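Local coordinates for periplasmic sugar-binding protein (Chloroflexus aurantiacus, PDB 4RXU) that binds beta-D-glucopyranose in the cleft between its two lobes and probably delivers sugar to an ABC-type transporter, at residues Pro43-Gln47 against Gln277-Lys281; Ile115-Arg119 against Lys298-Val304; Tyr129-Asp134 against Pro334-Val340. All blocks are in the same frame, centred on the assembly; numbering follows the deposited sequence.

Overall arrangement
Interactions 2 and 3 build one region of the fold: strands 113-117 and 129-133 are neighbours in the larger sheet, and helix 300-315 lies against the side chains of both. Their centres are about 7 Å apart. Interaction 2 is fully buried and joins strand to helix by apolar packing, with no hydrogen bond between its segments; interaction 3 is parallel backbone pairing whose margins reach solvent. Interaction 1, about 12 Å from interaction 2 and 17 Å from interaction 3 between centres, is partly buried and polar, spanning the cleft through side-chain bonds, water and sugar. Interactions 1 and 2 share the glucose, and the Arg-44–Asp-118 salt bridge ties them together.

Interaction 1. Residues Pro43-Gln47 against Gln277-Lys281; sequences PRWIQ and QDAEK. With BGC (beta-D-glucopyranose), chain C.
The start of helix 44-59 faces a loop in which Gln-277 is extended, Asp-278 takes a positive phi (110°), Ala-279 is left-handed (53°/44°) and Glu-280 stands at the N-cap of helix 281-288. Closest in the backbone are the CA atoms of Arg-44 and Asp-278, 6.9 Å apart. Gln-47, with chi1 m and chi2 t, spends NE2 twice: on Asp-278 O (3.0 Å) and on Glu-280 OE2 (2.9 Å). Its OE1 is taken by Tyr-357 OH. Glu-280, folded m,m, brings OE1 within 2.8 Å of a water that also donates to Pro-43 O (2.7 Å). Arg-44 and Asp-278 meet through glucose: Arg-44 NH2 donates to BGC O3 (2.9 Å), O3 donates to Asp-278 OD1 (2.5 Å), and BGC O4 to Asp-278 OD2 (2.5 Å). Arg-44 is further held by salt bridges to Asp-48 and Asp-118. Such lobe-to-lobe bridging characterises the closed, ligand-bound state of periplasmic binding proteins; here the sugar hydroxyls themselves complete the polar network across the cleft.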
loop_
_atom_site.group_PDB
_atom_site.type_symbol
_atom_site.label_atom_id
_atom_site.label_comp_id
_atom_site.label_asym_id
_atom_site.label_seq_id
_atom_site.Cartn_x
_atom_site.Cartn_y
_atom_site.Cartn_z
ATOM N N PRO A 43 9.800 3.643 1.479
ATOM C CA PRO A 43 10.624 2.418 1.540
ATOM C C PRO A 43 10.127 1.257 0.668
ATOM O O PRO A 43 10.909 0.450 0.196
ATOM C CB PRO A 43 10.540 2.022 3.015
ATOM C CG PRO A 43 10.348 3.301 3.730
ATOM C CD PRO A 43 9.596 4.230 2.813
ATOM N N ARG A 44 8.813 1.199 0.457
ATOM C CA ARG A 44 8.193 0.107 -0.282
ATOM C C ARG A 44 8.929 -0.150 -1.590
ATOM O O ARG A 44 9.222 -1.302 -1.911
ATOM C CB ARG A 44 6.714 0.402 -0.566
ATOM C CG ARG A 44 6.053 -0.506 -1.603
ATOM C CD ARG A 44 6.091 -1.995 -1.281
ATOM N NE ARG A 44 5.852 -2.729 -2.514
ATOM C CZ ARG A 44 4.670 -2.962 -3.079
ATOM N NH1 ARG A 44 4.630 -3.549 -4.276
ATOM N NH2 ARG A 44 3.527 -2.645 -2.483
ATOM N N TRP A 45 9.241 0.929 -2.324
ATOM C CA TRP A 45 9.761 0.752 -3.692
ATOM C C TRP A 45 11.192 0.245 -3.739
ATOM O O TRP A 45 11.616 -0.279 -4.761
ATOM C CB TRP A 45 9.555 1.999 -4.577
ATOM C CG TRP A 45 8.163 2.467 -4.367
ATOM C CD1 TRP A 45 7.788 3.585 -3.722
ATOM C CD2 TRP A 45 6.959 1.717 -4.608
ATOM N NE1 TRP A 45 6.417 3.614 -3.569
ATOM C CE2 TRP A 45 5.892 2.475 -4.112
ATOM C CE3 TRP A 45 6.683 0.493 -5.215
ATOM C CZ2 TRP A 45 4.580 2.039 -4.174
ATOM C CZ3 TRP A 45 5.381 0.069 -5.286
ATOM C CH2 TRP A 45 4.348 0.835 -4.774
ATOM N N ILE A 46 11.911 0.380 -2.635
ATOM C CA ILE A 46 13.212 -0.247 -2.490
ATOM C C ILE A 46 13.064 -1.773 -2.483
ATOM O O ILE A 46 13.897 -2.477 -3.063
ATOM C CB ILE A 46 13.927 0.268 -1.223
ATOM C CG1 ILE A 46 13.959 1.805 -1.183
ATOM C CG2 ILE A 46 15.339 -0.276 -1.163
ATOM C CD1 ILE A 46 14.636 2.474 -2.353
ATOM N N GLN A 47 11.997 -2.281 -1.859
ATOM C CA GLN A 47 11.731 -3.721 -1.897
ATOM C C GLN A 47 11.534 -4.168 -3.348
ATOM O O GLN A 47 12.176 -5.113 -3.827
ATOM C CB GLN A 47 10.520 -4.106 -1.071
ATOM C CG GLN A 47 10.608 -3.848 0.429
ATOM C CD GLN A 47 9.609 -4.716 1.176
ATOM O OE1 GLN A 47 9.577 -5.950 0.989
ATOM N NE2 GLN A 47 8.778 -4.093 2.002
ATOM N N GLN A 277 1.428 -2.386 6.991
ATOM C CA GLN A 277 1.624 -3.287 5.867
ATOM C C GLN A 277 2.991 -3.061 5.246
ATOM O O GLN A 277 3.561 -1.989 5.398
ATOM C CB GLN A 277 0.562 -3.105 4.774
ATOM C CG GLN A 277 0.691 -1.818 3.983
ATOM C CD GLN A 277 -0.352 -1.728 2.894
ATOM O OE1 GLN A 277 -0.375 -2.541 1.968
ATOM N NE2 GLN A 277 -1.231 -0.748 3.007
ATOM N N ASP A 278 3.450 -4.116 4.568
ATOM C CA ASP A 278 4.667 -4.188 3.726
ATOM C C ASP A 278 5.759 -5.054 4.371
ATOM O O ASP A 278 6.729 -5.414 3.709
ATOM C CB ASP A 278 5.279 -2.818 3.414
ATOM C CG ASP A 278 4.388 -1.923 2.540
ATOM O OD1 ASP A 278 3.402 -2.391 1.927
ATOM O OD2 ASP A 278 4.740 -0.727 2.442
ATOM N N ALA A 279 5.615 -5.372 5.664
ATOM C CA ALA A 279 6.628 -6.173 6.367
ATOM C C ALA A 279 8.028 -5.575 6.202
ATOM O O ALA A 279 9.013 -6.285 6.000
ATOM C CB ALA A 279 6.590 -7.639 5.941
ATOM N N GLU A 280 8.116 -4.258 6.339
ATOM C CA GLU A 280 9.415 -3.601 6.390
ATOM C C GLU A 280 10.190 -4.157 7.594
ATOM O O GLU A 280 9.619 -4.414 8.645
ATOM C CB GLU A 280 9.252 -2.080 6.482
ATOM C CG GLU A 280 8.628 -1.458 5.208
ATOM C CD GLU A 280 9.526 -1.469 3.966
ATOM O OE1 GLU A 280 10.764 -1.624 4.100
ATOM O OE2 GLU A 280 8.991 -1.307 2.844
ATOM N N LYS A 281 11.500 -4.310 7.439
ATOM C CA LYS A 281 12.323 -4.935 8.473
ATOM C C LYS A 281 12.157 -4.253 9.823
ATOM O O LYS A 281 12.020 -4.922 10.844
ATOM C CB LYS A 281 13.786 -5.009 8.037
ATOM C CG LYS A 281 13.977 -5.980 6.879
ATOM C CD LYS A 281 15.421 -6.077 6.426
ATOM C CE LYS A 281 15.608 -6.983 5.236
ATOM N NZ LYS A 281 17.044 -7.034 4.845
HETATM C C2 BGC C . 1.740 0.407 -1.691
HETATM C C3 BGC C . 2.126 0.148 -0.249
HETATM C C4 BGC C . 3.077 1.239 0.220
HETATM C C5 BGC C . 2.501 2.629 -0.052
HETATM C C6 BGC C . 3.470 3.752 0.242
HETATM C C1 BGC C . 1.080 1.776 -1.664
HETATM O O1 BGC C . 0.445 2.092 -2.868
HETATM O O2 BGC C . 0.841 -0.615 -2.135
HETATM O O3 BGC C . 2.741 -1.135 -0.181
HETATM O O4 BGC C . 3.222 1.131 1.650
HETATM O O5 BGC C . 2.098 2.742 -1.403
HETATM O O6 BGC C . 4.743 3.532 -0.371
HETATM O O HOH W 1 12.441 -0.962 1.970
#

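Interaction 2. Residues Ile115-Arg119 against Lys298-Val304; sequences ISYDR and KDVRTLV. With BGC (beta-D-glucopyranose), chain C.
Tyr-117, chi1 t, reaches from the end of strand 113-117 onto Leu-303 and Val-304 of helix 300-315. Its OH lies 3.4 Å from both Leu-303 CD2 and Val-304 CG2 and is hydrogen-bonded to Asp-48. The short axes of strand 115-117 and helix 300-304 run nearly antiparallel (167°), 11.9 Å apart at closest. The backbones come nearest at Asp-118 and Leu-303 (CA–CA 7.8 Å). Asp-118 (70°/-56°) is the centre of a classic gamma turn, closed by a weak bond from Arg-119 N to Tyr-117 O (2.7 Å); its OD1 packs 3.7 Å from Leu-303 CD2. Asp-299 N-caps the helix. Glucose joins the ends: BGC O2 donates to Asp-118 OD2 (2.7 Å), Lys-298 NZ, also bonded to Gln-277 OE1, donates to BGC O2 (2.9 Å) and O3 (3.0 Å), and Arg-119 gives NE to O1 and NH2 to O5, each 3.0 Å. Sugar held at the carboxyl end of a parallel strand, with a helix packed on the sheet, is typical of the Rossmann-like lobe of type I periplasmic binding proteins.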
loop_
_atom_site.group_PDB
_atom_site.type_symbol
_atom_site.label_atom_id
_atom_site.label_comp_id
_atom_site.label_asym_id
_atom_site.label_seq_id
_atom_site.Cartn_x
_atom_site.Cartn_y
_atom_site.Cartn_z
ATOM N N ILE A 115 1.488 -2.163 -18.386
ATOM C CA ILE A 115 1.188 -2.943 -17.198
ATOM C C ILE A 115 1.315 -1.976 -16.015
ATOM O O ILE A 115 2.409 -1.581 -15.608
ATOM C CB ILE A 115 2.171 -4.099 -17.010
ATOM C CG1 ILE A 115 2.167 -5.021 -18.240
ATOM C CG2 ILE A 115 1.847 -4.861 -15.728
ATOM C CD1 ILE A 115 3.137 -6.187 -18.159
ATOM N N SER A 116 0.174 -1.586 -15.464
ATOM C CA SER A 116 0.176 -0.784 -14.258
ATOM C C SER A 116 0.592 -1.739 -13.113
ATOM O O SER A 116 0.141 -2.875 -13.066
ATOM C CB SER A 116 -1.218 -0.200 -14.051
ATOM O OG SER A 116 -1.248 0.907 -13.169
ATOM N N TYR A 117 1.482 -1.267 -12.246
ATOM C CA TYR A 117 2.173 -2.106 -11.292
ATOM C C TYR A 117 1.946 -1.571 -9.887
ATOM O O TYR A 117 2.298 -0.438 -9.584
ATOM C CB TYR A 117 3.661 -2.111 -11.598
ATOM C CG TYR A 117 4.468 -2.987 -10.658
ATOM C CD1 TYR A 117 4.491 -4.357 -10.785
ATOM C CD2 TYR A 117 5.188 -2.421 -9.628
ATOM C CE1 TYR A 117 5.207 -5.145 -9.902
ATOM C CE2 TYR A 117 5.933 -3.196 -8.763
ATOM C CZ TYR A 117 5.922 -4.560 -8.899
ATOM O OH TYR A 117 6.647 -5.312 -8.011
ATOM N N ASP A 118 1.332 -2.417 -9.065
ATOM C CA ASP A 118 0.977 -2.156 -7.669
ATOM C C ASP A 118 -0.141 -1.135 -7.533
ATOM O O ASP A 118 -1.132 -1.405 -6.870
ATOM C CB ASP A 118 2.152 -1.746 -6.790
ATOM C CG ASP A 118 1.778 -1.790 -5.345
ATOM O OD1 ASP A 118 1.841 -2.904 -4.774
ATOM O OD2 ASP A 118 1.347 -0.739 -4.793
ATOM N N ARG A 119 0.062 0.052 -8.103
ATOM C CA ARG A 119 -0.914 1.138 -8.100
ATOM C C ARG A 119 -1.491 1.267 -9.481
ATOM O O ARG A 119 -0.809 0.990 -10.481
ATOM C CB ARG A 119 -0.253 2.469 -7.752
ATOM C CG ARG A 119 0.355 2.521 -6.384
ATOM C CD ARG A 119 1.108 3.821 -6.208
ATOM N NE ARG A 119 1.610 3.971 -4.865
ATOM C CZ ARG A 119 2.411 4.943 -4.473
ATOM N NH1 ARG A 119 2.850 5.838 -5.347
ATOM N NH2 ARG A 119 2.786 5.004 -3.210
ATOM N N LYS A 298 2.755 -8.533 2.007
ATOM C CA LYS A 298 2.483 -8.555 0.575
ATOM C C LYS A 298 3.751 -9.060 -0.113
ATOM O O LYS A 298 4.772 -8.375 -0.097
ATOM C CB LYS A 298 2.084 -7.155 0.087
ATOM C CG LYS A 298 1.062 -6.458 0.988
ATOM C CD LYS A 298 0.307 -5.311 0.364
ATOM C CE LYS A 298 1.237 -4.252 -0.178
ATOM N NZ LYS A 298 0.440 -3.045 -0.542
ATOM N N ASP A 299 3.712 -10.285 -0.633
ATOM C CA ASP A 299 4.923 -10.925 -1.106
ATOM C C ASP A 299 5.346 -10.303 -2.427
ATOM O O ASP A 299 4.868 -10.670 -3.490
ATOM C CB ASP A 299 4.713 -12.443 -1.214
ATOM C CG ASP A 299 5.997 -13.211 -1.397
ATOM O OD1 ASP A 299 6.999 -12.620 -1.880
ATOM O OD2 ASP A 299 5.996 -14.414 -1.052
ATOM N N VAL A 300 6.256 -9.340 -2.318
ATOM C CA VAL A 300 6.783 -8.623 -3.474
ATOM C C VAL A 300 7.471 -9.547 -4.466
ATOM O O VAL A 300 7.534 -9.248 -5.654
ATOM C CB VAL A 300 7.701 -7.455 -3.016
ATOM C CG1 VAL A 300 8.339 -6.759 -4.213
ATOM C CG2 VAL A 300 6.919 -6.431 -2.201
ATOM N N ARG A 301 7.990 -10.681 -4.015
ATOM C CA ARG A 301 8.533 -11.650 -4.979
ATOM C C ARG A 301 7.477 -12.113 -5.988
ATOM O O ARG A 301 7.752 -12.267 -7.179
ATOM C CB ARG A 301 9.111 -12.888 -4.267
ATOM C CG ARG A 301 10.164 -12.553 -3.233
ATOM C CD ARG A 301 10.576 -13.776 -2.449
ATOM N NE ARG A 301 9.463 -14.308 -1.683
ATOM C CZ ARG A 301 9.530 -15.368 -0.894
ATOM N NH1 ARG A 301 10.675 -16.043 -0.776
ATOM N NH2 ARG A 301 8.439 -15.764 -0.251
ATOM N N THR A 302 6.254 -12.313 -5.496
ATOM C CA THR A 302 5.168 -12.739 -6.373
ATOM C C THR A 302 4.754 -11.611 -7.323
ATOM O O THR A 302 4.508 -11.849 -8.496
ATOM C CB THR A 302 3.944 -13.195 -5.570
ATOM O OG1 THR A 302 4.363 -14.211 -4.642
ATOM C CG2 THR A 302 2.836 -13.751 -6.476
ATOM N N LEU A 303 4.680 -10.392 -6.806
ATOM C CA LEU A 303 4.252 -9.258 -7.609
ATOM C C LEU A 303 5.250 -9.057 -8.755
ATOM O O LEU A 303 4.866 -8.897 -9.924
ATOM C CB LEU A 303 4.153 -8.004 -6.742
ATOM C CG LEU A 303 3.235 -6.915 -7.322
ATOM C CD1 LEU A 303 1.770 -7.273 -7.141
ATOM C CD2 LEU A 303 3.520 -5.556 -6.706
ATOM N N VAL A 304 6.538 -9.083 -8.414
ATOM C CA VAL A 304 7.588 -8.917 -9.391
ATOM C C VAL A 304 7.507 -10.004 -10.458
ATOM O O VAL A 304 7.576 -9.723 -11.661
ATOM C CB VAL A 304 8.962 -8.903 -8.692
ATOM C CG1 VAL A 304 10.090 -9.294 -9.639
ATOM C CG2 VAL A 304 9.205 -7.536 -8.056
HETATM C C2 BGC C . 1.740 0.407 -1.691
HETATM C C3 BGC C . 2.126 0.148 -0.249
HETATM C C4 BGC C . 3.077 1.239 0.220
HETATM C C5 BGC C . 2.501 2.629 -0.052
HETATM C C6 BGC C . 3.470 3.752 0.242
HETATM C C1 BGC C . 1.080 1.776 -1.664
HETATM O O1 BGC C . 0.445 2.092 -2.868
HETATM O O2 BGC C . 0.841 -0.615 -2.135
HETATM O O3 BGC C . 2.741 -1.135 -0.181
HETATM O O4 BGC C . 3.222 1.131 1.650
HETATM O O5 BGC C . 2.098 2.742 -1.403
HETATM O O6 BGC C . 4.743 3.532 -0.371
#

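Interaction 3. Residues Tyr129-Asp134 against Pro334-Val340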
loop_
_atom_site.group_PDB
_atom_site.type_symbol
_atom_site.label_atom_id
_atom_site.label_comp_id
_atom_site.label_asym_id
_atom_site.label_seq_id
_atom_site.Cartn_x
_atom_site.Cartn_y
_atom_site.Cartn_z
ATOM N N TYR A 129 -2.981 -4.125 -18.435
ATOM C CA TYR A 129 -3.040 -5.060 -17.278
ATOM C C TYR A 129 -2.697 -4.305 -16.023
ATOM O O TYR A 129 -1.999 -3.275 -16.064
ATOM C CB TYR A 129 -2.078 -6.265 -17.446
ATOM C CG TYR A 129 -2.424 -7.033 -18.675
ATOM C CD1 TYR A 129 -3.431 -7.996 -18.651
ATOM C CD2 TYR A 129 -1.834 -6.710 -19.900
ATOM C CE1 TYR A 129 -3.819 -8.649 -19.810
ATOM C CE2 TYR A 129 -2.222 -7.349 -21.065
ATOM C CZ TYR A 129 -3.216 -8.320 -21.006
ATOM O OH TYR A 129 -3.631 -9.004 -22.119
ATOM N N TYR A 130 -3.144 -4.869 -14.918
ATOM C CA TYR A 130 -2.828 -4.362 -13.589
ATOM C C TYR A 130 -2.327 -5.513 -12.693
ATOM O O TYR A 130 -3.098 -6.396 -12.322
ATOM C CB TYR A 130 -4.073 -3.726 -12.977
ATOM C CG TYR A 130 -3.889 -3.098 -11.613
ATOM C CD1 TYR A 130 -2.696 -2.519 -11.212
ATOM C CD2 TYR A 130 -4.947 -3.069 -10.723
ATOM C CE1 TYR A 130 -2.575 -1.932 -9.955
ATOM C CE2 TYR A 130 -4.860 -2.471 -9.488
ATOM C CZ TYR A 130 -3.684 -1.886 -9.092
ATOM O OH TYR A 130 -3.637 -1.294 -7.859
ATOM N N VAL A 131 -1.053 -5.471 -12.370
ATOM C CA VAL A 131 -0.432 -6.418 -11.458
ATOM C C VAL A 131 -0.499 -5.788 -10.073
ATOM O O VAL A 131 0.041 -4.721 -9.832
ATOM C CB VAL A 131 1.034 -6.689 -11.849
ATOM C CG1 VAL A 131 1.748 -7.502 -10.783
ATOM C CG2 VAL A 131 1.105 -7.382 -13.201
ATOM N N THR A 132 -1.192 -6.470 -9.173
ATOM C CA THR A 132 -1.554 -5.893 -7.884
ATOM C C THR A 132 -1.684 -6.935 -6.777
ATOM O O THR A 132 -1.960 -8.114 -7.034
ATOM C CB THR A 132 -2.885 -5.094 -8.018
ATOM O OG1 THR A 132 -3.184 -4.385 -6.812
ATOM C CG2 THR A 132 -4.086 -6.019 -8.343
ATOM N N PHE A 133 -1.508 -6.467 -5.551
ATOM C CA PHE A 133 -2.000 -7.200 -4.397
ATOM C C PHE A 133 -3.483 -6.917 -4.200
ATOM O O PHE A 133 -4.049 -5.961 -4.740
ATOM C CB PHE A 133 -1.247 -6.815 -3.138
ATOM C CG PHE A 133 0.217 -7.143 -3.180
ATOM C CD1 PHE A 133 0.659 -8.455 -3.158
ATOM C CD2 PHE A 133 1.161 -6.118 -3.248
ATOM C CE1 PHE A 133 2.005 -8.735 -3.186
ATOM C CE2 PHE A 133 2.504 -6.404 -3.270
ATOM C CZ PHE A 133 2.918 -7.713 -3.235
ATOM N N ASP A 134 -4.137 -7.740 -3.400
ATOM C CA ASP A 134 -5.561 -7.517 -3.082
ATOM C C ASP A 134 -5.664 -6.397 -2.034
ATOM O O ASP A 134 -5.658 -6.642 -0.830
ATOM C CB ASP A 134 -6.163 -8.808 -2.538
ATOM C CG ASP A 134 -7.675 -8.739 -2.333
ATOM O OD1 ASP A 134 -8.254 -7.632 -2.253
ATOM O OD2 ASP A 134 -8.303 -9.825 -2.232
ATOM N N PRO A 334 -7.972 -5.506 -16.719
ATOM C CA PRO A 334 -7.651 -6.885 -16.349
ATOM C C PRO A 334 -6.563 -6.972 -15.275
ATOM O O PRO A 334 -5.508 -6.347 -15.394
ATOM C CB PRO A 334 -7.194 -7.516 -17.670
ATOM C CG PRO A 334 -7.868 -6.705 -18.725
ATOM C CD PRO A 334 -7.895 -5.305 -18.178
ATOM N N ALA A 335 -6.843 -7.761 -14.240
ATOM C CA ALA A 335 -5.995 -7.819 -13.036
ATOM C C ALA A 335 -5.230 -9.124 -12.932
ATOM O O ALA A 335 -5.711 -10.175 -13.331
ATOM C CB ALA A 335 -6.842 -7.650 -11.798
ATOM N N ILE A 336 -4.007 -9.019 -12.421
ATOM C CA ILE A 336 -3.191 -10.186 -12.082
ATOM C C ILE A 336 -2.939 -9.937 -10.584
ATOM O O ILE A 336 -2.012 -9.222 -10.200
ATOM C CB ILE A 336 -1.880 -10.226 -12.903
ATOM C CG1 ILE A 336 -2.192 -10.288 -14.407
ATOM C CG2 ILE A 336 -1.021 -11.409 -12.480
ATOM C CD1 ILE A 336 -1.021 -10.104 -15.361
ATOM N N GLN A 337 -3.802 -10.509 -9.753
ATOM C CA GLN A 337 -3.872 -10.183 -8.331
ATOM C C GLN A 337 -3.287 -11.296 -7.491
ATOM O O GLN A 337 -3.519 -12.476 -7.759
ATOM C CB GLN A 337 -5.326 -9.942 -7.926
ATOM C CG GLN A 337 -5.524 -9.497 -6.483
ATOM C CD GLN A 337 -6.986 -9.528 -6.040
ATOM O OE1 GLN A 337 -7.691 -8.508 -6.076
ATOM N NE2 GLN A 337 -7.460 -10.700 -5.667
ATOM N N SER A 338 -2.586 -10.867 -6.441
ATOM C CA SER A 338 -1.848 -11.709 -5.486
ATOM C C SER A 338 -2.400 -11.484 -4.087
ATOM O O SER A 338 -2.808 -10.356 -3.782
ATOM C CB SER A 338 -0.333 -11.331 -5.521
ATOM O OG SER A 338 0.288 -12.113 -6.483
ATOM N N PRO A 339 -2.437 -12.539 -3.239
ATOM C CA PRO A 339 -3.028 -12.340 -1.925
ATOM C C PRO A 339 -2.113 -11.703 -0.904
ATOM O O PRO A 339 -0.892 -11.556 -1.098
ATOM C CB PRO A 339 -3.385 -13.757 -1.481
ATOM C CG PRO A 339 -2.451 -14.635 -2.182
ATOM C CD PRO A 339 -2.250 -13.976 -3.518
ATOM N N VAL A 340 -2.729 -11.361 0.216
ATOM C CA VAL A 340 -2.033 -10.705 1.317
ATOM C C VAL A 340 -2.345 -11.430 2.638
ATOM O O VAL A 340 -3.411 -12.041 2.782
ATOM C CB VAL A 340 -2.371 -9.195 1.401
ATOM C CG1 VAL A 340 -2.072 -8.524 0.070
ATOM C CG2 VAL A 340 -3.820 -8.949 1.843
#
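Strands 129-133 and 334-338 run side by side in parallel, their short axes 4.6 Å apart and inclined by 19°. The backbone is stitched by Tyr-130 N to Pro-334 O (2.8 Å), Ile-336 N to Tyr-130 O (2.8 Å), Thr-132 N to Ile-336 O (3.0 Å), Ser-338 N to Thr-132 O (2.9 Å) and Asp-134 N to Ser-338 O (3.0 Å). On the face carrying Val-131, Phe-133, Ile-336 and Ser-338, Ile-336 CD1 fits beside Val-131 CG2 (4.1 Å) and touches Tyr-129 CB (4.5 Å), so the isoleucine fills the dip between the two. Phe-133 is the largest bump here. Ser-338 gives way to it, with Ser-338 CB 3.9 Å from Phe-133 CD1, while Val-340 CG1 closes in at 3.7 Å from Phe-133 CB; Leu-303 of helix 300-315 and Lys-298 also touch the phenylalanine. On the other face the small Ala-335 lies beside Tyr-130, whose ring leans away to meet Tyr-326 edge-to-face and whose OH reaches Asp-118 O. Thr-132 CG2 nestles 4.1 Å from Gln-337 CB, and the extended glutamine ends at Tyr-326. At the strand margin, Tyr-129 CD1 rests on Pro-334 CB (3.9 Å). Beyond the pairing, Asp-134 N-caps helix 135-148, the step towards the second lobe's sheet. With strand 295-298, which pairs antiparallel with 332-343, these strands match the three crossovers that form the interlobe hinge in type I periplasmic binding proteins.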